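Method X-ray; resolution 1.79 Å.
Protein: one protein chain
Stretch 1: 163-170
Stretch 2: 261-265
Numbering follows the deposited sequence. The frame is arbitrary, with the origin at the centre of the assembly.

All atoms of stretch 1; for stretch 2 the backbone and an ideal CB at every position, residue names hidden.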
ATOM      1  N   THR A 163      22.505 -33.048   6.929  1.00 18.53           N
ATOM      2  CA  THR A 163      23.211 -31.774   7.008  1.00 17.40           C
ATOM      3  C   THR A 163      22.962 -30.982   5.736  1.00 18.05           C
ATOM      4  O   THR A 163      23.248 -31.462   4.633  1.00 18.81           O
ATOM      5  CB  THR A 163      24.710 -31.977   7.214  1.00 18.03           C
ATOM      6  OG1 THR A 163      24.917 -32.629   8.465  1.00 18.57           O
ATOM      7  CG2 THR A 163      25.456 -30.641   7.210  1.00 18.79           C
ATOM      8  N   ILE A 164      22.445 -29.769   5.907  1.00 16.54           N
ATOM      9  CA  ILE A 164      22.160 -28.844   4.820  1.00 18.02           C
ATOM     10  C   ILE A 164      22.861 -27.536   5.151  1.00 17.24           C
ATOM     11  O   ILE A 164      22.583 -26.927   6.194  1.00 17.28           O
ATOM     12  CB  ILE A 164      20.650 -28.609   4.652  1.00 15.59           C
ATOM     13  CG1 ILE A 164      19.914 -29.934   4.462  1.00 17.82           C
ATOM     14  CG2 ILE A 164      20.409 -27.664   3.484  1.00 16.47           C
ATOM     15  CD1 ILE A 164      18.372 -29.788   4.341  1.00 19.95           C
ATOM     16  N   ASN A 165      23.769 -27.107   4.281  1.00 17.22           N
ATOM     17  CA  ASN A 165      24.489 -25.850   4.484  1.00 16.27           C
ATOM     18  C   ASN A 165      25.025 -25.755   5.919  1.00 19.38           C
ATOM     19  O   ASN A 165      24.857 -24.751   6.609  1.00 19.82           O
ATOM     20  CB  ASN A 165      23.584 -24.668   4.164  1.00 17.38           C
ATOM     21  CG  ASN A 165      24.324 -23.334   4.132  1.00 21.10           C
ATOM     22  OD1 ASN A 165      25.525 -23.280   3.915  1.00 20.50           O
ATOM     23  ND2 ASN A 165      23.575 -22.238   4.335  1.00 25.80           N
ATOM     24  N   GLY A 166      25.646 -26.843   6.378  1.00 17.41           N
ATOM     25  CA  GLY A 166      26.310 -26.879   7.671  1.00 18.53           C
ATOM     26  C   GLY A 166      25.424 -27.118   8.876  1.00 18.76           C
ATOM     27  O   GLY A 166      25.954 -27.201   9.996  1.00 17.45           O
ATOM     28  N   LYS A 167      24.116 -27.266   8.693  1.00 17.57           N
ATOM     29  CA  LYS A 167      23.175 -27.426   9.801  1.00 16.70           C
ATOM     30  C   LYS A 167      22.467 -28.767   9.694  1.00 18.23           C
ATOM     31  O   LYS A 167      22.006 -29.156   8.619  1.00 18.91           O
ATOM     32  CB  LYS A 167      22.122 -26.299   9.826  1.00 19.35           C
ATOM     33  CG  LYS A 167      22.719 -24.899   9.866  1.00 19.34           C
ATOM     34  CD  LYS A 167      23.513 -24.670  11.123  1.00 21.57           C
ATOM     35  CE  LYS A 167      23.953 -23.218  11.244  1.00 28.16           C
ATOM     36  NZ  LYS A 167      24.608 -23.018  12.573  1.00 32.48           N
ATOM     37  N   ILE A 168      22.354 -29.466  10.815  1.00 16.73           N
ATOM     38  CA  ILE A 168      21.699 -30.765  10.818  1.00 16.69           C
ATOM     39  C   ILE A 168      20.203 -30.525  10.952  1.00 19.70           C
ATOM     40  O   ILE A 168      19.744 -29.967  11.953  1.00 20.22           O
ATOM     41  CB  ILE A 168      22.226 -31.659  11.945  1.00 20.76           C
ATOM     42  CG1 ILE A 168      23.696 -31.954  11.675  1.00 21.60           C
ATOM     43  CG2 ILE A 168      21.406 -32.953  12.007  1.00 24.19           C
ATOM     44  CD1 ILE A 168      24.415 -32.794  12.746  1.00 23.99           C
HETATM   45  N   MSE A 169      19.455 -30.946   9.939  1.00 17.92           N
HETATM   46  CA  MSE A 169      18.012 -30.799   9.880  1.00 17.27           C
HETATM   47  C   MSE A 169      17.368 -32.177   9.936  1.00 17.66           C
HETATM   48  O   MSE A 169      17.947 -33.179   9.542  1.00 17.85           O
HETATM   49  CB  MSE A 169      17.594 -30.072   8.602  1.00 17.12           C
HETATM   50  CG  MSE A 169      18.314 -28.754   8.404  1.00 17.98           C
HETATM   51 SE   MSE A 169      17.737 -27.465   9.733  0.95 17.51          SE
HETATM   52  CE  MSE A 169      15.953 -27.022   9.063  1.00 17.93           C
ATOM     53  N   ASN A 170      16.146 -32.215  10.434  1.00 16.83           N
ATOM     54  CA  ASN A 170      15.397 -33.455  10.530  1.00 17.70           C
ATOM     55  C   ASN A 170      13.957 -33.137  10.173  1.00 17.73           C
ATOM     56  O   ASN A 170      13.370 -32.200  10.717  1.00 19.36           O
ATOM     57  CB  ASN A 170      15.508 -34.060  11.925  1.00 20.22           C
ATOM     58  CG  ASN A 170      14.875 -35.446  12.015  1.00 21.73           C
ATOM     59  OD1 ASN A 170      13.688 -35.604  11.757  1.00 22.91           O
ATOM     60  ND2 ASN A 170      15.674 -36.446  12.379  1.00 22.69           N
ATOM     61  N   UNK A 261      12.967 -23.289  16.184  1.00 14.59           N
ATOM     62  CA  UNK A 261      13.205 -24.583  16.781  1.00 17.90           C
ATOM     63  C   UNK A 261      14.051 -25.580  16.004  1.00 19.39           C
ATOM     64  O   UNK A 261      13.985 -26.782  16.302  1.00 19.09           O
ATOM     65  CB  UNK A 261      11.847 -25.230  17.062  1.00 17.90           C
ATOM     66  N   UNK A 262      14.862 -25.123  15.042  1.00 14.45           N
ATOM     67  CA  UNK A 262      15.811 -25.985  14.334  1.00 15.19           C
ATOM     68  C   UNK A 262      17.209 -25.372  14.423  1.00 17.07           C
ATOM     69  O   UNK A 262      17.404 -24.256  14.925  1.00 18.44           O
ATOM     70  CB  UNK A 262      15.395 -26.176  12.874  1.00 15.19           C
ATOM     71  N   UNK A 263      18.198 -26.105  13.898  1.00 17.41           N
ATOM     72  CA  UNK A 263      19.565 -25.603  13.865  1.00 17.15           C
ATOM     73  C   UNK A 263      19.757 -24.476  12.856  1.00 18.36           C
ATOM     74  O   UNK A 263      20.781 -23.784  12.897  1.00 19.52           O
ATOM     75  CB  UNK A 263      20.528 -26.748  13.544  1.00 17.15           C
ATOM     76  N   UNK A 264      18.817 -24.290  11.941  1.00 16.02           N
ATOM     77  CA  UNK A 264      18.952 -23.273  10.902  1.00 15.18           C
ATOM     78  C   UNK A 264      18.600 -21.903  11.461  1.00 15.30           C
ATOM     79  O   UNK A 264      17.582 -21.745  12.140  1.00 16.06           O
ATOM     80  CB  UNK A 264      18.064 -23.603   9.701  1.00 15.18           C
ATOM     81  N   UNK A 265      19.426 -20.913  11.164  1.00 16.30           N
ATOM     82  CA  UNK A 265      19.141 -19.554  11.617  1.00 17.86           C
ATOM     83  C   UNK A 265      17.941 -18.956  10.886  1.00 16.26           C
ATOM     84  O   UNK A 265      17.992 -18.807   9.652  1.00 15.18           O
ATOM     85  CB  UNK A 265      20.369 -18.664  11.418  1.00 17.86           C
TER

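Stretch 1 is a β-hairpin whose strands are joined by a type I' turn from Ile164 to Lys167. Stretch 2 has no regular secondary structure and passes the second strand with the CA atoms of Lys167 and position 263 5.7 Å apart.

Position 261 lies beyond the reach of the hairpin. Its phi/psi of -86/20° is open to most residues, and an ideal CB would find nothing of stretch 1 within 5.5 Å, so the contact sets no preference. The residue is Gly261.

At position 262 CA-to-CB points toward stretch 1, and the ideal CB stands 3.9 Å from Met169 CE. The extended backbone (-126/175°) suits β-branched residues, and the methyl group would accept a small or medium side chain, apolar or hydroxylic. The residue is Thr262, with chi1 in the p well. Its OG1 lies 3.6 Å from Met169 CE, a van der Waals contact, and accepts a hydrogen bond from the backbone N of position 264 (3.1 Å), bracing the local chain.

Position 263 also points toward the hairpin, but its ideal CB is already 3.7 Å from Ile168 O and 4.1 Å from Lys167 CB. A small side chain fits this close approach comfortably; a longer one would have to turn away from these atoms. The residue is Ala263, whose CB packs 4.0 Å from Lys167 CB, while its carbonyl O lies 3.4 Å from Lys167 CD. No direct hydrogen bond crosses the interface; water does the bridging instead. One water donates to Ala263 O (2.9 Å) and accepts from Lys167 NZ (3.0 Å); another accepts from Ala263 N (2.9 Å) and donates to Ile168 O (2.7 Å).

At position 264 CA-to-CB runs sideways, with the ideal CB 3.9 Å from Met169 SE and 4.8 Å from Lys167 CG. A long apolar or aromatic side chain could extend from here along the hairpin toward Ile164 and Asn165; leucine, methionine, phenylalanine or tryptophan would all be reasonable. The residue is Trp264, with chi1 t. Its CB packs against Met169 SE at 3.9 Å, and the indole reaches the turn: CZ3 lies 3.7 Å from Ile164 CG2 and 3.3 Å from Ile164 O, which approaches the ring edge near its plane, while CH2 is 3.8 Å from Asn165 CB.

Position 265 points sideways with no hairpin atom within 5.5 Å of its ideal CB, leaving many residues possible. Thr265 makes no close contact with stretch 1.

Stretch 2, residues 261-265: GTAWT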
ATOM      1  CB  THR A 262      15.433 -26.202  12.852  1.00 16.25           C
ATOM      2  OG1 THR A 262      15.857 -25.073  12.056  1.00 16.60           O
ATOM      3  CG2 THR A 262      13.932 -26.427  12.685  1.00 17.90           C
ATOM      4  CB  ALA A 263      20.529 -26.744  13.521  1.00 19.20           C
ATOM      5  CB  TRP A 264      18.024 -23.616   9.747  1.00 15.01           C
ATOM      6  CG  TRP A 264      18.219 -22.887   8.480  1.00 16.62           C
ATOM      7  CD1 TRP A 264      17.751 -21.636   8.159  1.00 15.79           C
ATOM      8  CD2 TRP A 264      18.887 -23.379   7.315  1.00 16.38           C
ATOM      9  NE1 TRP A 264      18.097 -21.328   6.870  1.00 16.43           N
ATOM     10  CE2 TRP A 264      18.795 -22.377   6.329  1.00 17.57           C
ATOM     11  CE3 TRP A 264      19.552 -24.572   7.011  1.00 16.05           C
ATOM     12  CZ2 TRP A 264      19.349 -22.527   5.064  1.00 19.42           C
ATOM     13  CZ3 TRP A 264      20.104 -24.722   5.756  1.00 17.02           C
ATOM     14  CH2 TRP A 264      19.998 -23.701   4.794  1.00 16.39           C
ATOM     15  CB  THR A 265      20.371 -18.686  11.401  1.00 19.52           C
ATOM     16  OG1 THR A 265      21.435 -19.182  12.237  1.00 20.45           O
ATOM     17  CG2 THR A 265      20.077 -17.239  11.731  1.00 18.98           C
TER
HETATM   18  O   HOH W   1      22.917 -23.997  14.870  1.00 42.40           O
HETATM   19  O   HOH W   2      17.676 -28.927  13.339  1.00 16.70           O
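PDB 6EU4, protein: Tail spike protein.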